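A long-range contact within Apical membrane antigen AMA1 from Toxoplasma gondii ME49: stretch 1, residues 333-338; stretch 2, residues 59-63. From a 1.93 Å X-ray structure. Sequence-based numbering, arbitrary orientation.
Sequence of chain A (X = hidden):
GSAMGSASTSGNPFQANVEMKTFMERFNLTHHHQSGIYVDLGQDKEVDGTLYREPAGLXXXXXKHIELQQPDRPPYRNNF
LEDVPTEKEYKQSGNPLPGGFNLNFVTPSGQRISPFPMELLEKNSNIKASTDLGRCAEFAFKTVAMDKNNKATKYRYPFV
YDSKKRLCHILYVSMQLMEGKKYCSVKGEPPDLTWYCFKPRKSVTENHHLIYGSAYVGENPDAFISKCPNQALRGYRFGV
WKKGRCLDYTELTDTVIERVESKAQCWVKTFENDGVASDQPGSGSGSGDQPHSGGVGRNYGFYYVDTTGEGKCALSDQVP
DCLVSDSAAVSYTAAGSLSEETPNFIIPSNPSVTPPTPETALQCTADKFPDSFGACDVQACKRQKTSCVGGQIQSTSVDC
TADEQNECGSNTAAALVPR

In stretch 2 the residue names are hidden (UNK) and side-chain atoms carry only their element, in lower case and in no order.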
# COMPACT_ATOMS: atom_id res chain seq x y z
N THR A 333 -7.51 1.56 4.11
CA THR A 333 -6.64 2.57 3.55
C THR A 333 -6.08 2.09 2.24
O THR A 333 -6.13 0.89 1.90
CB THR A 333 -5.46 2.95 4.48
OG1 THR A 333 -4.44 1.95 4.41
CG2 THR A 333 -5.93 3.11 5.89
N ALA A 334 -5.56 3.05 1.48
CA ALA A 334 -4.89 2.76 0.24
C ALA A 334 -3.74 1.77 0.39
O ALA A 334 -3.39 1.04 -0.56
CB ALA A 334 -4.39 4.10 -0.40
N ALA A 335 -3.14 1.74 1.58
CA ALA A 335 -1.95 0.90 1.79
C ALA A 335 -2.29 -0.53 2.21
O ALA A 335 -1.53 -1.46 1.91
CB ALA A 335 -1.04 1.52 2.85
N GLY A 336 -3.41 -0.71 2.90
CA GLY A 336 -3.70 -1.98 3.53
C GLY A 336 -4.45 -3.01 2.71
O GLY A 336 -4.82 -2.79 1.56
N SER A 337 -4.72 -4.14 3.37
CA SER A 337 -5.31 -5.32 2.74
C SER A 337 -6.82 -5.28 2.90
O SER A 337 -7.35 -4.54 3.73
CB SER A 337 -4.77 -6.62 3.36
OG SER A 337 -5.18 -6.71 4.72
N LEU A 338 -7.53 -6.08 2.11
CA LEU A 338 -8.96 -6.22 2.25
C LEU A 338 -9.28 -6.93 3.55
O LEU A 338 -10.20 -6.53 4.28
CB LEU A 338 -9.54 -7.00 1.06
CG LEU A 338 -11.02 -7.34 1.06
CD1 LEU A 338 -11.89 -6.12 1.17
CD2 LEU A 338 -11.32 -8.06 -0.21
N UNK A 59 5.94 2.04 3.73
CA UNK A 59 4.95 0.99 4.02
C UNK A 59 4.72 0.08 2.82
O UNK A 59 4.71 0.57 1.69
c UNK A 59 3.61 1.56 4.42
s UNK A 59 3.61 2.46 6.02
N UNK A 60 4.50 -1.22 3.08
CA UNK A 60 4.11 -2.15 2.01
C UNK A 60 2.69 -1.86 1.55
O UNK A 60 1.83 -1.47 2.35
c UNK A 60 3.98 -3.27 4.12
c UNK A 60 4.19 -3.53 2.68
c UNK A 60 4.55 -1.88 4.40
N UNK A 61 2.45 -2.03 0.25
CA UNK A 61 1.13 -1.72 -0.29
C UNK A 61 0.46 -3.04 -0.73
O UNK A 61 0.85 -3.67 -1.72
c UNK A 61 1.21 -0.73 -1.48
c UNK A 61 1.64 1.24 0.15
c UNK A 61 -0.21 -0.31 -1.89
c UNK A 61 2.09 0.47 -1.10
N UNK A 62 -0.51 -3.45 0.09
CA UNK A 62 -1.08 -4.79 0.00
C UNK A 62 -2.04 -4.93 -1.16
O UNK A 62 -3.01 -4.21 -1.25
n UNK A 62 0.46 -4.63 4.25
c UNK A 62 -0.47 -8.63 3.99
c UNK A 62 0.76 -6.93 5.20
c UNK A 62 0.26 -5.99 4.31
c UNK A 62 -0.27 -4.13 3.16
c UNK A 62 0.38 -8.24 5.03
c UNK A 62 -0.61 -6.34 3.24
c UNK A 62 -0.97 -7.69 3.08
c UNK A 62 -0.92 -5.16 2.52
c UNK A 62 -1.81 -5.09 1.30
N UNK A 63 -1.75 -5.87 -2.05
CA UNK A 63 -2.67 -6.19 -3.14
C UNK A 63 -2.38 -5.34 -4.37
O UNK A 63 -2.96 -5.55 -5.43

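Position 59 carries two side-chain atoms, one carbon followed by one sulfur, with no branch. Its CA-to-CB bond points toward stretch 1, yet its CB is 4.9 Å from CB of Ala 335, too far for close contact. A single sulfur at the end of so short a chain identifies Cys 59. The sulfur is bonded covalently to a group elsewhere in the structure, a role that the thiol of cysteine is suited to fill.

At position 60 the three side-chain atoms are all carbon, and they close a ring onto the backbone nitrogen. The nearest of them to stretch 1, CB, is 6.1 Å from O of Ala 335. What approaches is the carbonyl: O of position 60 lies 3.4 Å from O of Ala 335. Both atoms are acceptors, so this is proximity without a hydrogen bond. The ring can belong only to proline: this is Pro 60. The closed ring accommodates the phi of -70°, and with the side chain clear of stretch 1 the contact here is left to the backbone O.

Position 61 has four carbons, forked at the first, with one arm two carbons long. The short arm lies 3.7 Å from O of Ala 334, while the end carbon of the longer arm packs 3.8 Å from CB of Ala 335. The backbone takes part as well, since CA of position 61 makes a CA-H...O contact of 3.5 Å with O of Ala 335. No heteroatom appears, and branching at CB with unequal arms specifies Ile 61. The small methyl of Ala 335 meets CD1 in a buried setting that suits a hydrocarbon side chain.

Position 62 is the largest: one carbon leads into fused five- and six-membered rings containing eight carbons and one nitrogen. Its CA-to-CB bond points toward stretch 1, and its CB lies 3.9 Å from CB of Ser 337 and 3.7 Å from N of Ser 337. O of Ala 335 sits at the ring edge, near its plane, whereas CA of Gly 336 and CB of Ser 337 approach obliquely. This indole defines Trp 62. A broad, largely apolar ring can cover several small residues at once, and its polar NE1 is hydrogen-bonded elsewhere in the structure.

Position 63 has no side-chain atoms and makes no contact with stretch 1; it is Gly 63. With phi near 90° and psi near -5°, a CB would be jammed against the carbonyl O of Trp 62; the backbone conformation itself calls for glycine.

The contact turns on O of Ala 335, which accepts a nearly linear hydrogen bond from N of Trp 62 at 2.9 Å, with an angle of 173°. On stretch 1, OG1 of Thr 333 accepts hydrogen bonds from N of Ala 335 at 3.1 Å and N of Gly 336 at 3.2 Å, bracing the turn that presents this carbonyl. Around that one polar link, Ile 61 and Trp 62 pack against small residues. The two stretches together bury 260 Å², both sides summed, joining segments more than 270 residues apart.

Stretch 2 59-63: CPIWG
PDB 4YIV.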